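Long-range contact in CRISPR-associated protein CasA/Cse1 (Thermus thermophilus, PDB 4AN8), which takes part in CRISPR-based adaptive immunity against viruses and plasmids as a subunit of the Cascade ribonucleoprotein complex: residues 164-169 / 184-189. Sequence-based numbering, arbitrary orientation.
With ACT (acetate ion), chain C.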
ATOM      1  N   HIS A 164       6.225  11.894  -1.234  1.00 16.51           N
ATOM      2  CA  HIS A 164       6.879  12.259   0.025  1.00 16.51           C
ATOM      3  C   HIS A 164       5.887  12.635   1.116  1.00 16.51           C
ATOM      4  O   HIS A 164       6.082  12.284   2.267  1.00 16.51           O
ATOM      5  CB  HIS A 164       7.877  13.406  -0.198  1.00 20.93           C
ATOM      6  CG  HIS A 164       8.756  13.690   0.980  1.00 20.93           C
ATOM      7  ND1 HIS A 164       9.688  12.787   1.452  1.00 20.93           N
ATOM      8  CD2 HIS A 164       8.866  14.785   1.769  1.00 20.93           C
ATOM      9  CE1 HIS A 164      10.320  13.306   2.486  1.00 20.93           C
ATOM     10  NE2 HIS A 164       9.836  14.519   2.702  1.00 20.93           N
ATOM     11  N   GLN A 165       4.821  13.338   0.750  1.00 24.49           N
ATOM     12  CA  GLN A 165       3.798  13.772   1.714  1.00 24.49           C
ATOM     13  C   GLN A 165       2.997  12.609   2.306  1.00 24.49           C
ATOM     14  O   GLN A 165       2.426  12.737   3.403  1.00 24.49           O
ATOM     15  CB  GLN A 165       2.830  14.789   1.070  1.00 22.92           C
ATOM     16  CG  GLN A 165       3.482  16.098   0.612  1.00 22.92           C
ATOM     17  CD  GLN A 165       4.000  16.934   1.786  1.00 22.92           C
ATOM     18  OE1 GLN A 165       4.375  16.394   2.816  1.00 22.92           O
ATOM     19  NE2 GLN A 165       3.979  18.245   1.643  1.00 22.92           N
ATOM     20  N   ALA A 166       2.914  11.485   1.580  1.00 19.12           N
ATOM     21  CA  ALA A 166       2.142  10.358   2.096  1.00 19.12           C
ATOM     22  C   ALA A 166       3.040   9.372   2.843  1.00 19.12           C
ATOM     23  O   ALA A 166       2.619   8.771   3.835  1.00 19.12           O
ATOM     24  CB  ALA A 166       1.374   9.659   0.971  1.00 11.11           C
ATOM     25  N   PHE A 167       4.288   9.232   2.389  1.00 17.06           N
ATOM     26  CA  PHE A 167       5.146   8.134   2.849  1.00 17.06           C
ATOM     27  C   PHE A 167       6.423   8.503   3.652  1.00 17.06           C
ATOM     28  O   PHE A 167       7.138   7.602   4.114  1.00 17.06           O
ATOM     29  CB  PHE A 167       5.552   7.268   1.651  1.00 16.22           C
ATOM     30  CG  PHE A 167       4.426   6.478   1.065  1.00 16.22           C
ATOM     31  CD1 PHE A 167       4.005   5.302   1.661  1.00 16.22           C
ATOM     32  CD2 PHE A 167       3.789   6.910  -0.105  1.00 16.22           C
ATOM     33  CE1 PHE A 167       2.951   4.572   1.115  1.00 16.22           C
ATOM     34  CE2 PHE A 167       2.752   6.194  -0.658  1.00 16.22           C
ATOM     35  CZ  PHE A 167       2.338   5.011  -0.045  1.00 16.22           C
ATOM     36  N   ALA A 168       6.730   9.791   3.801  1.00 17.20           N
ATOM     37  CA  ALA A 168       7.937  10.152   4.563  1.00 17.20           C
ATOM     38  C   ALA A 168       7.885   9.538   5.958  1.00 17.20           C
ATOM     39  O   ALA A 168       6.952   9.787   6.731  1.00 17.20           O
ATOM     40  CB  ALA A 168       8.117  11.679   4.668  1.00 17.34           C
ATOM     41  N   PRO A 169       8.882   8.709   6.275  1.00 22.57           N
ATOM     42  CA  PRO A 169       9.077   8.202   7.636  1.00 22.57           C
ATOM     43  C   PRO A 169       9.563   9.324   8.556  1.00 22.57           C
ATOM     44  O   PRO A 169      10.277  10.227   8.098  1.00 22.57           O
ATOM     45  CB  PRO A 169      10.173   7.134   7.452  1.00 26.52           C
ATOM     46  CG  PRO A 169      10.902   7.567   6.214  1.00 26.52           C
ATOM     47  CD  PRO A 169       9.856   8.150   5.321  1.00 26.52           C
ATOM     48  N   ALA A 184       4.718  10.552   8.047  1.00 19.65           N
ATOM     49  CA  ALA A 184       3.610  10.947   7.203  1.00 19.65           C
ATOM     50  C   ALA A 184       2.561   9.873   7.409  1.00 19.65           C
ATOM     51  O   ALA A 184       2.865   8.823   8.000  1.00 19.65           O
ATOM     52  CB  ALA A 184       4.061  11.024   5.754  1.00 17.23           C
ATOM     53  N   PRO A 185       1.318  10.116   6.958  1.00 22.57           N
ATOM     54  CA  PRO A 185       0.201   9.261   7.401  1.00 22.57           C
ATOM     55  C   PRO A 185       0.259   7.796   6.987  1.00 22.57           C
ATOM     56  O   PRO A 185      -0.229   6.941   7.730  1.00 22.57           O
ATOM     57  CB  PRO A 185      -1.036   9.914   6.760  1.00 18.93           C
ATOM     58  CG  PRO A 185      -0.639  11.297   6.466  1.00 18.93           C
ATOM     59  CD  PRO A 185       0.853  11.299   6.210  1.00 18.93           C
ATOM     60  N   VAL A 186       0.793   7.486   5.811  1.00 22.01           N
ATOM     61  CA  VAL A 186       0.848   6.090   5.409  1.00 22.01           C
ATOM     62  C   VAL A 186       2.266   5.581   5.223  1.00 22.01           C
ATOM     63  O   VAL A 186       2.501   4.673   4.453  1.00 22.01           O
ATOM     64  CB  VAL A 186      -0.041   5.785   4.157  1.00 19.48           C
ATOM     65  CG1 VAL A 186      -1.528   5.770   4.565  1.00 19.48           C
ATOM     66  CG2 VAL A 186       0.230   6.789   3.033  1.00 19.48           C
ATOM     67  N   ALA A 187       3.208   6.153   5.957  1.00 18.99           N
ATOM     68  CA  ALA A 187       4.587   5.667   5.950  1.00 18.99           C
ATOM     69  C   ALA A 187       4.715   4.166   6.254  1.00 18.99           C
ATOM     70  O   ALA A 187       5.547   3.480   5.640  1.00 18.99           O
ATOM     71  CB  ALA A 187       5.433   6.468   6.926  1.00 22.37           C
ATOM     72  N   ARG A 188       3.897   3.671   7.185  1.00 20.47           N
ATOM     73  CA  ARG A 188       4.038   2.309   7.721  1.00 20.47           C
ATOM     74  C   ARG A 188       3.079   1.255   7.150  1.00 20.47           C
ATOM     75  O   ARG A 188       3.472   0.110   6.961  1.00 20.47           O
ATOM     76  CB  ARG A 188       3.888   2.297   9.258  1.00 25.72           C
ATOM     77  CG  ARG A 188       4.687   3.349  10.005  1.00 25.72           C
ATOM     78  CD  ARG A 188       6.171   3.198   9.701  1.00 25.72           C
ATOM     79  NE  ARG A 188       6.947   4.339  10.186  1.00 25.72           N
ATOM     80  CZ  ARG A 188       8.276   4.398  10.189  1.00 25.72           C
ATOM     81  NH1 ARG A 188       9.019   3.388   9.734  1.00 25.72           N
ATOM     82  NH2 ARG A 188       8.867   5.477  10.645  1.00 25.72           N
ATOM     83  N   PRO A 189       1.799   1.618   6.941  1.00 17.57           N
ATOM     84  CA  PRO A 189       0.866   0.518   6.716  1.00 17.57           C
ATOM     85  C   PRO A 189       0.857   0.085   5.281  1.00 17.57           C
ATOM     86  O   PRO A 189       1.223   0.857   4.390  1.00 17.57           O
ATOM     87  CB  PRO A 189      -0.499   1.125   7.076  1.00 16.55           C
ATOM     88  CG  PRO A 189      -0.315   2.589   6.838  1.00 16.55           C
ATOM     89  CD  PRO A 189       1.112   2.902   7.157  1.00 16.55           C
TER
HETATM   90  C   ACT C1497      10.097   9.025   0.898  1.00 46.28           C
HETATM   91  O   ACT C1497       9.453   9.642  -0.006  1.00 46.67           O
HETATM   92  OXT ACT C1497      10.947   9.715   1.559  1.00 46.25           O
HETATM   93  CH3 ACT C1497       9.857   7.549   1.177  1.00 46.50           C
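Ala184 N gives its hydrogen to Ala168 O over 2.7 Å, almost straight at 172°, and two residues on, Val186 N reaches Ala166 O at 3.0 Å. These two main-chain bonds pin the type I turn 184-187 against the C-terminal end of helix 154-167, each taking up a carbonyl where the helix runs out. The tight part of the contact lies between and beside them. The methyl of Ala184 points into the helix end, with CB 3.3 Å from both Ala166 O and Ala168 O. Val186 CG2 stands between its own backbone N and carbonyl carbon (chi1 -75° puts CG1 anti to the carbonyl carbon), and from there this branch touches Ala166 CB at 3.7 Å and sits over one face of the Phe167 ring, toward the rim, in a CH-pi contact 4.2 Å from the centroid. The same ring brings CD1 to 3.2 Å from Val186 O. Ala187 CB rests on Phe167 O.

Toward Pro169 and Arg188, both partly exposed, the packing is looser: the guanidinium NH2 only brushes Pro169 CB at 3.8 Å, while NE is held by a salt bridge to Asp183. On the helix side, an acetate, probably from the crystallisation liquor, lies near the edge of the His164 ring and accepts weak hydrogen bonds from ND1, while NE2 bonds Tyr266.

The turn belongs to the loop between strands 178-181 and 191-195. Helix 50-67 covers Ala166 and Phe167 through Val55, Leu191 of the following strand touches Phe167 and Val186, and Arg250 of strand 250-256 packs against His164 and Ala168.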